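Local coordinates for xyloglucan-specific endo-beta-1,4-glucanase BoGH9A (Bacteroides ovatus, PDB 6DHT), which cleaves the backbone of xyloglucans at internal beta-1,4-glucosidic linkages, releasing xyloglucan oligosaccharides, at residues Ile13-Pro27 / Val90-Leu104. Residues are numbered along the deposited sequence; the frame is centred on the assembly and turned at random. Where two conformers were deposited one is given.
Sequences IPNDAIRLNQLGYYP and VNGASVTFLIKDSVL
Two groups grip Tyr26 OH. The backbone N of Leu104 donates to it at 3.1 Å, and Asp565 OD1 of helix 551-567, in the catalytic domain, is hydrogen-bonded to the same oxygen. Val103 CG1 lies over one face of the Tyr26 ring, 3.6 Å from its centroid, in a CH-pi contact. With Val103 chi1 at 70°, its other methyl, CG2, is anti to the backbone N and packs on Leu23 O. A phenylalanine in place of Tyr26 would probably leave Leu104 N and Asp565 without this shared partner. Next to it, Tyr25 makes a single parallel bridge with Ile99. Tyr25 N donates to Leu98 O (3.0 Å), and Lys100 N donates to Tyr25 O (2.9 Å). Ile18 of strand 18-19 and the following Leu20 lie in the sandwich core of the N-terminal Ig-like domain, between the sheet holding strand 18-19 and the one holding 93-99. Ile18 CD1 packs on Ala93 CB at 3.7 Å, and Leu20 CD1 on Phe97 CB at 4.1 Å. The edge of the Tyr25 ring points at the face of Phe97, planes at 86°, in an offset T-shaped pair. At the other end, Ser94 N bonds to Asn15 OD1 at 2.9 Å, approaching from above the amide plane.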
ATOM      1  N   ILE A  13      27.995  12.740  20.176  1.00 43.47           N
ATOM      2  CA  ILE A  13      26.916  12.409  19.238  1.00 35.01           C
ATOM      3  C   ILE A  13      27.168  11.058  18.570  1.00 28.76           C
ATOM      4  O   ILE A  13      28.151  10.882  17.853  1.00 30.44           O
ATOM      5  CB  ILE A  13      26.727  13.504  18.158  1.00 39.60           C
ATOM      6  CG1 ILE A  13      26.081  12.922  16.884  1.00 35.73           C
ATOM      7  CG2 ILE A  13      28.057  14.162  17.839  1.00 50.02           C
ATOM      8  CD1 ILE A  13      25.834  13.921  15.787  1.00 37.54           C
ATOM      9  N   PRO A  14      26.269  10.096  18.793  1.00 24.79           N
ATOM     10  CA  PRO A  14      26.495   8.780  18.185  1.00 26.84           C
ATOM     11  C   PRO A  14      26.162   8.724  16.678  1.00 28.81           C
ATOM     12  O   PRO A  14      25.402   9.550  16.150  1.00 24.57           O
ATOM     13  CB  PRO A  14      25.552   7.878  18.972  1.00 27.79           C
ATOM     14  CG  PRO A  14      24.416   8.789  19.378  1.00 31.56           C
ATOM     15  CD  PRO A  14      25.007  10.152  19.562  1.00 24.99           C
ATOM     16  N   ASN A  15      26.750   7.750  15.986  1.00 26.73           N
ATOM     17  CA  ASN A  15      26.424   7.517  14.579  1.00 24.48           C
ATOM     18  C   ASN A  15      24.915   7.378  14.398  1.00 28.44           C
ATOM     19  O   ASN A  15      24.354   7.877  13.416  1.00 28.86           O
ATOM     20  CB  ASN A  15      27.133   6.269  14.056  1.00 28.40           C
ATOM     21  CG  ASN A  15      28.651   6.399  14.070  1.00 30.92           C
ATOM     22  OD1 ASN A  15      29.195   7.495  14.165  1.00 28.10           O
ATOM     23  ND2 ASN A  15      29.336   5.270  13.948  1.00 35.52           N
ATOM     24  N   ASP A  16      24.304   6.712  15.380  1.00 30.70           N
ATOM     25  CA  ASP A  16      22.862   6.502  15.528  1.00 38.07           C
ATOM     26  C   ASP A  16      22.008   7.753  15.354  1.00 33.16           C
ATOM     27  O   ASP A  16      20.829   7.671  15.011  1.00 31.19           O
ATOM     28  CB  ASP A  16      22.602   5.993  16.953  1.00 35.91           C
ATOM     29  CG  ASP A  16      21.743   4.755  16.984  1.00 63.03           C
ATOM     30  OD1 ASP A  16      22.004   3.882  17.838  1.00 69.88           O
ATOM     31  OD2 ASP A  16      20.805   4.653  16.161  1.00 74.75           O
ATOM     32  N   ALA A  17      22.588   8.908  15.646  1.00 22.79           N
ATOM     33  CA  ALA A  17      21.835  10.151  15.687  1.00 21.05           C
ATOM     34  C   ALA A  17      21.645  10.714  14.289  1.00 18.57           C
ATOM     35  O   ALA A  17      20.848  11.623  14.098  1.00 19.66           O
ATOM     36  CB  ALA A  17      22.567  11.173  16.574  1.00 24.10           C
ATOM     37  N   ILE A  18      22.436  10.232  13.342  1.00 20.66           N
ATOM     38  CA  ILE A  18      22.345  10.738  11.968  1.00 18.46           C
ATOM     39  C   ILE A  18      21.197  10.015  11.234  1.00 21.52           C
ATOM     40  O   ILE A  18      21.297   8.836  10.934  1.00 26.66           O
ATOM     41  CB  ILE A  18      23.664  10.586  11.181  1.00 18.03           C
ATOM     42  CG1 ILE A  18      24.821  11.215  11.986  1.00 21.90           C
ATOM     43  CG2 ILE A  18      23.536  11.225   9.786  1.00 20.80           C
ATOM     44  CD1 ILE A  18      26.175  10.886  11.456  1.00 22.70           C
ATOM     45  N   ARG A  19      20.122  10.741  10.973  1.00 15.55           N
ATOM     46  CA  ARG A  19      18.900  10.147  10.415  1.00 15.33           C
ATOM     47  C   ARG A  19      18.847  10.466   8.925  1.00 15.31           C
ATOM     48  O   ARG A  19      18.915  11.619   8.502  1.00 15.05           O
ATOM     49  CB  ARG A  19      17.685  10.687  11.169  1.00 14.94           C
ATOM     50  CG  ARG A  19      17.748  10.481  12.686  1.00 16.60           C
ATOM     51  CD  ARG A  19      17.656   8.997  13.062  1.00 18.05           C
ATOM     52  NE  ARG A  19      18.160   8.744  14.411  1.00 20.08           N
ATOM     53  CZ  ARG A  19      17.437   8.852  15.510  1.00 18.95           C
ATOM     54  NH1 ARG A  19      16.177   9.232  15.477  1.00 16.95           N
ATOM     55  NH2 ARG A  19      18.011   8.603  16.681  1.00 21.70           N
ATOM     56  N   LEU A  20      18.790   9.420   8.111  1.00 16.72           N
ATOM     57  CA  LEU A  20      18.800   9.630   6.670  1.00 14.52           C
ATOM     58  C   LEU A  20      18.055   8.505   5.960  1.00 15.08           C
ATOM     59  O   LEU A  20      17.711   7.503   6.548  1.00 15.20           O
ATOM     60  CB  LEU A  20      20.235   9.739   6.147  1.00 16.49           C
ATOM     61  CG  LEU A  20      21.043   8.451   5.957  1.00 18.47           C
ATOM     62  CD1 LEU A  20      22.384   8.760   5.367  1.00 22.23           C
ATOM     63  CD2 LEU A  20      21.243   7.680   7.279  1.00 21.44           C
ATOM     64  N   ASN A  21      17.847   8.683   4.664  1.00 15.53           N
ATOM     65  CA  ASN A  21      17.357   7.615   3.813  1.00 16.58           C
ATOM     66  C   ASN A  21      18.438   6.544   3.719  1.00 13.41           C
ATOM     67  O   ASN A  21      19.497   6.748   3.132  1.00 14.09           O
ATOM     68  CB  ASN A  21      17.043   8.202   2.447  1.00 15.70           C
ATOM     69  CG  ASN A  21      16.486   7.173   1.482  1.00 13.76           C
ATOM     70  OD1 ASN A  21      16.911   6.015   1.471  1.00 14.52           O
ATOM     71  ND2 ASN A  21      15.558   7.605   0.630  1.00 14.76           N
ATOM     72  N   GLN A  22      18.153   5.396   4.321  1.00 13.91           N
ATOM     73  CA  GLN A  22      19.158   4.334   4.449  1.00 13.81           C
ATOM     74  C   GLN A  22      19.361   3.531   3.182  1.00 15.18           C
ATOM     75  O   GLN A  22      20.214   2.647   3.143  1.00 18.02           O
ATOM     76  CB  GLN A  22      18.786   3.403   5.593  1.00 14.80           C
ATOM     77  CG  GLN A  22      18.830   4.082   6.970  1.00 14.68           C
ATOM     78  CD  GLN A  22      18.288   3.224   8.085  1.00 14.69           C
ATOM     79  OE1 GLN A  22      18.172   2.005   7.949  1.00 15.32           O
ATOM     80  NE2 GLN A  22      17.892   3.861   9.194  1.00 16.40           N
ATOM     81  N   LEU A  23      18.576   3.815   2.133  1.00 14.24           N
ATOM     82  CA  LEU A  23      18.822   3.189   0.844  1.00 17.65           C
ATOM     83  C   LEU A  23      19.760   4.069   0.019  1.00 15.10           C
ATOM     84  O   LEU A  23      20.645   3.563  -0.675  1.00 17.38           O
ATOM     85  CB  LEU A  23      17.514   2.959   0.105  1.00 17.16           C
ATOM     86  CG  LEU A  23      16.470   2.118   0.823  1.00 22.45           C
ATOM     87  CD1 LEU A  23      15.442   1.609  -0.213  1.00 19.68           C
ATOM     88  CD2 LEU A  23      17.021   0.959   1.631  1.00 19.86           C
ATOM     89  N   GLY A  24      19.589   5.385   0.124  1.00 14.68           N
ATOM     90  CA  GLY A  24      20.448   6.331  -0.570  1.00 14.68           C
ATOM     91  C   GLY A  24      19.641   7.336  -1.370  1.00 15.38           C
ATOM     92  O   GLY A  24      18.446   7.530  -1.120  1.00 15.57           O
ATOM     93  N   TYR A  25      20.301   7.970  -2.334  1.00 15.65           N
ATOM     94  CA  TYR A  25      19.740   9.106  -3.053  1.00 16.50           C
ATOM     95  C   TYR A  25      19.959   9.023  -4.539  1.00 18.19           C
ATOM     96  O   TYR A  25      20.996   8.546  -4.997  1.00 17.29           O
ATOM     97  CB  TYR A  25      20.390  10.409  -2.583  1.00 17.21           C
ATOM     98  CG  TYR A  25      20.298  10.603  -1.113  1.00 18.46           C
ATOM     99  CD1 TYR A  25      19.171  11.171  -0.516  1.00 15.84           C
ATOM    100  CD2 TYR A  25      21.352  10.233  -0.293  1.00 19.38           C
ATOM    101  CE1 TYR A  25      19.079  11.325   0.851  1.00 17.99           C
ATOM    102  CE2 TYR A  25      21.276  10.396   1.067  1.00 20.99           C
ATOM    103  CZ  TYR A  25      20.142  10.947   1.633  1.00 21.18           C
ATOM    104  OH  TYR A  25      20.048  11.110   2.995  1.00 22.93           O
ATOM    105  N   TYR A  26      18.975   9.480  -5.309  1.00 16.51           N
ATOM    106  CA  TYR A  26      19.185   9.626  -6.748  1.00 13.82           C
ATOM    107  C   TYR A  26      20.143  10.791  -7.005  1.00 16.14           C
ATOM    108  O   TYR A  26      20.164  11.745  -6.216  1.00 17.74           O
ATOM    109  CB  TYR A  26      17.867   9.883  -7.501  1.00 16.57           C
ATOM    110  CG  TYR A  26      16.914   8.696  -7.476  1.00 17.15           C
ATOM    111  CD1 TYR A  26      16.998   7.687  -8.419  1.00 15.03           C
ATOM    112  CD2 TYR A  26      15.982   8.572  -6.459  1.00 14.37           C
ATOM    113  CE1 TYR A  26      16.141   6.582  -8.373  1.00 15.02           C
ATOM    114  CE2 TYR A  26      15.122   7.477  -6.404  1.00 14.24           C
ATOM    115  CZ  TYR A  26      15.228   6.488  -7.340  1.00 14.36           C
ATOM    116  OH  TYR A  26      14.384   5.414  -7.237  1.00 13.87           O
ATOM    117  N   PRO A  27      20.890  10.742  -8.126  1.00 18.91           N
ATOM    118  CA  PRO A  27      21.876  11.810  -8.365  1.00 18.32           C
ATOM    119  C   PRO A  27      21.306  13.230  -8.338  1.00 17.26           C
ATOM    120  O   PRO A  27      21.985  14.135  -7.839  1.00 18.34           O
ATOM    121  CB  PRO A  27      22.414  11.471  -9.750  1.00 22.34           C
ATOM    122  CG  PRO A  27      22.331   9.995  -9.824  1.00 21.28           C
ATOM    123  CD  PRO A  27      21.005   9.674  -9.133  1.00 19.68           C
ATOM    124  N   VAL A  90      29.782  14.228  10.945  1.00 24.68           N
ATOM    125  CA  VAL A  90      29.205  15.293  11.762  1.00 28.80           C
ATOM    126  C   VAL A  90      29.709  15.109  13.173  1.00 32.96           C
ATOM    127  O   VAL A  90      29.392  14.105  13.811  1.00 34.08           O
ATOM    128  CB  VAL A  90      27.665  15.225  11.893  1.00 36.05           C
ATOM    129  CG1 VAL A  90      27.130  16.544  12.444  1.00 36.57           C
ATOM    130  CG2 VAL A  90      27.038  14.919  10.605  1.00 40.22           C
ATOM    131  N   ASN A  91      30.472  16.083  13.662  1.00 37.05           N
ATOM    132  CA  ASN A  91      31.012  16.025  15.016  1.00 38.31           C
ATOM    133  C   ASN A  91      31.810  14.735  15.179  1.00 32.79           C
ATOM    134  O   ASN A  91      32.739  14.483  14.411  1.00 43.05           O
ATOM    135  CB  ASN A  91      29.882  16.133  16.041  1.00 39.59           C
ATOM    136  CG  ASN A  91      29.221  17.514  16.044  1.00 49.45           C
ATOM    137  OD1 ASN A  91      29.335  18.276  15.073  1.00 44.43           O
ATOM    138  ND2 ASN A  91      28.532  17.844  17.139  1.00 44.45           N
ATOM    139  N   GLY A  92      31.446  13.900  16.141  1.00 32.08           N
ATOM    140  CA  GLY A  92      32.148  12.643  16.308  1.00 40.21           C
ATOM    141  C   GLY A  92      31.688  11.553  15.358  1.00 44.05           C
ATOM    142  O   GLY A  92      32.402  10.578  15.127  1.00 40.57           O
ATOM    143  N   ALA A  93      30.496  11.731  14.792  1.00 39.11           N
ATOM    144  CA  ALA A  93      29.773  10.633  14.164  1.00 35.14           C
ATOM    145  C   ALA A  93      29.979  10.556  12.658  1.00 28.89           C
ATOM    146  O   ALA A  93      30.354  11.532  12.024  1.00 28.66           O
ATOM    147  CB  ALA A  93      28.309  10.776  14.464  1.00 35.35           C
ATOM    148  N   SER A  94      29.724   9.382  12.089  1.00 27.41           N
ATOM    149  CA  SER A  94      29.702   9.260  10.641  1.00 31.07           C
ATOM    150  C   SER A  94      28.781   8.142  10.158  1.00 27.04           C
ATOM    151  O   SER A  94      28.427   7.239  10.907  1.00 26.68           O
ATOM    152  CB  SER A  94      31.117   9.041  10.102  1.00 37.48           C
ATOM    153  OG  SER A  94      31.581   7.742  10.419  1.00 40.46           O
ATOM    154  N   VAL A  95      28.377   8.254   8.896  1.00 23.66           N
ATOM    155  CA  VAL A  95      27.596   7.224   8.220  0.58 26.25           C
ATOM    156  C   VAL A  95      28.009   7.244   6.763  1.00 20.63           C
ATOM    157  O   VAL A  95      28.354   8.294   6.241  1.00 23.40           O
ATOM    158  CB  VAL A  95      26.063   7.449   8.333  0.58 26.67           C
ATOM    159  CG1 VAL A  95      25.616   7.376   9.775  0.58 32.53           C
ATOM    160  CG2 VAL A  95      25.645   8.771   7.714  0.58 21.07           C
ATOM    161  N   THR A  96      27.992   6.082   6.112  1.00 25.61           N
ATOM    162  CA  THR A  96      28.255   6.023   4.677  1.00 25.47           C
ATOM    163  C   THR A  96      26.918   5.946   3.952  1.00 23.68           C
ATOM    164  O   THR A  96      25.955   5.402   4.486  1.00 23.91           O
ATOM    165  CB  THR A  96      29.099   4.805   4.265  1.00 28.60           C
ATOM    166  OG1 THR A  96      28.363   3.607   4.515  1.00 35.58           O
ATOM    167  CG2 THR A  96      30.405   4.768   5.035  1.00 24.38           C
ATOM    168  N   PHE A  97      26.875   6.485   2.740  1.00 20.74           N
ATOM    169  CA  PHE A  97      25.653   6.427   1.942  1.00 17.71           C
ATOM    170  C   PHE A  97      25.990   6.392   0.467  1.00 20.43           C
ATOM    171  O   PHE A  97      27.115   6.681   0.059  1.00 20.73           O
ATOM    172  CB  PHE A  97      24.761   7.629   2.261  1.00 21.03           C
ATOM    173  CG  PHE A  97      25.338   8.956   1.842  1.00 20.65           C
ATOM    174  CD1 PHE A  97      25.074   9.471   0.584  1.00 19.19           C
ATOM    175  CD2 PHE A  97      26.138   9.694   2.702  1.00 21.29           C
ATOM    176  CE1 PHE A  97      25.593  10.696   0.176  1.00 18.78           C
ATOM    177  CE2 PHE A  97      26.658  10.914   2.299  1.00 20.63           C
ATOM    178  CZ  PHE A  97      26.393  11.418   1.054  1.00 21.27           C
ATOM    179  N   LEU A  98      24.996   6.044  -0.344  1.00 18.33           N
ATOM    180  CA  LEU A  98      25.171   5.929  -1.782  1.00 19.06           C
ATOM    181  C   LEU A  98      24.355   6.969  -2.503  1.00 19.06           C
ATOM    182  O   LEU A  98      23.223   7.280  -2.107  1.00 19.76           O
ATOM    183  CB  LEU A  98      24.728   4.548  -2.268  1.00 19.52           C
ATOM    184  CG  LEU A  98      25.479   3.323  -1.740  1.00 23.59           C
ATOM    185  CD1 LEU A  98      24.871   2.054  -2.290  1.00 23.02           C
ATOM    186  CD2 LEU A  98      26.944   3.379  -2.112  1.00 24.19           C
ATOM    187  N   ILE A  99      24.929   7.480  -3.588  1.00 18.36           N
ATOM    188  CA  ILE A  99      24.185   8.233  -4.583  1.00 15.85           C
ATOM    189  C   ILE A  99      24.233   7.370  -5.827  1.00 20.46           C
ATOM    190  O   ILE A  99      25.309   7.009  -6.289  1.00 20.96           O
ATOM    191  CB  ILE A  99      24.835   9.610  -4.870  1.00 17.91           C
ATOM    192  CG1 ILE A  99      24.807  10.482  -3.616  1.00 19.06           C
ATOM    193  CG2 ILE A  99      24.092  10.281  -6.009  1.00 18.89           C
ATOM    194  CD1 ILE A  99      25.519  11.856  -3.791  1.00 21.19           C
ATOM    195  N   LYS A 100      23.081   6.985  -6.371  1.00 17.37           N
ATOM    196  CA  LYS A 100      23.080   6.070  -7.504  1.00 19.58           C
ATOM    197  C   LYS A 100      21.745   6.112  -8.219  1.00 18.43           C
ATOM    198  O   LYS A 100      20.721   6.470  -7.626  1.00 18.39           O
ATOM    199  CB  LYS A 100      23.358   4.643  -7.047  1.00 23.84           C
ATOM    200  CG  LYS A 100      22.291   4.082  -6.145  1.00 23.74           C
ATOM    201  CD  LYS A 100      22.714   2.791  -5.476  1.00 29.57           C
ATOM    202  CE  LYS A 100      22.685   1.601  -6.410  1.00 31.43           C
ATOM    203  NZ  LYS A 100      23.179   0.382  -5.699  1.00 44.32           N
ATOM    204  N   ASP A 101      21.768   5.782  -9.499  1.00 19.53           N
ATOM    205  CA  ASP A 101      20.538   5.520 -10.224  1.00 18.07           C
ATOM    206  C   ASP A 101      19.771   4.344  -9.607  1.00 17.92           C
ATOM    207  O   ASP A 101      20.349   3.439  -9.001  1.00 20.08           O
ATOM    208  CB  ASP A 101      20.857   5.190 -11.679  1.00 22.19           C
ATOM    209  CG  ASP A 101      21.370   6.373 -12.442  1.00 27.19           C
ATOM    210  OD1 ASP A 101      21.051   7.522 -12.072  1.00 25.50           O
ATOM    211  OD2 ASP A 101      22.063   6.141 -13.457  1.00 39.43           O
ATOM    212  N   SER A 102      18.452   4.401  -9.775  1.00 19.83           N
ATOM    213  CA  SER A 102      17.548   3.301  -9.425  1.00 17.67           C
ATOM    214  C   SER A 102      17.659   2.907  -7.962  1.00 16.10           C
ATOM    215  O   SER A 102      17.530   1.735  -7.617  1.00 16.58           O
ATOM    216  CB  SER A 102      17.835   2.099 -10.300  1.00 18.30           C
ATOM    217  OG  SER A 102      17.550   2.402 -11.661  1.00 22.95           O
ATOM    218  N   VAL A 103      17.873   3.888  -7.098  1.00 16.84           N
ATOM    219  CA  VAL A 103      18.142   3.557  -5.708  1.00 17.06           C
ATOM    220  C   VAL A 103      16.923   2.914  -5.016  1.00 15.93           C
ATOM    221  O   VAL A 103      17.102   2.064  -4.141  1.00 16.38           O
ATOM    222  CB  VAL A 103      18.732   4.778  -4.930  1.00 18.33           C
ATOM    223  CG1 VAL A 103      17.707   5.820  -4.731  1.00 19.15           C
ATOM    224  CG2 VAL A 103      19.340   4.324  -3.605  1.00 19.64           C
ATOM    225  N   LEU A 104      15.710   3.274  -5.434  1.00 16.09           N
ATOM    226  CA  LEU A 104      14.519   2.674  -4.837  1.00 14.97           C
ATOM    227  C   LEU A 104      14.013   1.446  -5.599  1.00 13.83           C
ATOM    228  O   LEU A 104      12.978   0.898  -5.252  1.00 14.13           O
ATOM    229  CB  LEU A 104      13.377   3.692  -4.705  1.00 14.01           C
ATOM    230  CG  LEU A 104      13.699   4.957  -3.928  1.00 14.69           C
ATOM    231  CD1 LEU A 104      12.494   5.879  -3.910  1.00 17.33           C
ATOM    232  CD2 LEU A 104      14.134   4.630  -2.512  1.00 17.70           C
TER
HETATM  233  O   HOH W   1      22.963   4.317   0.852  1.00 19.27           O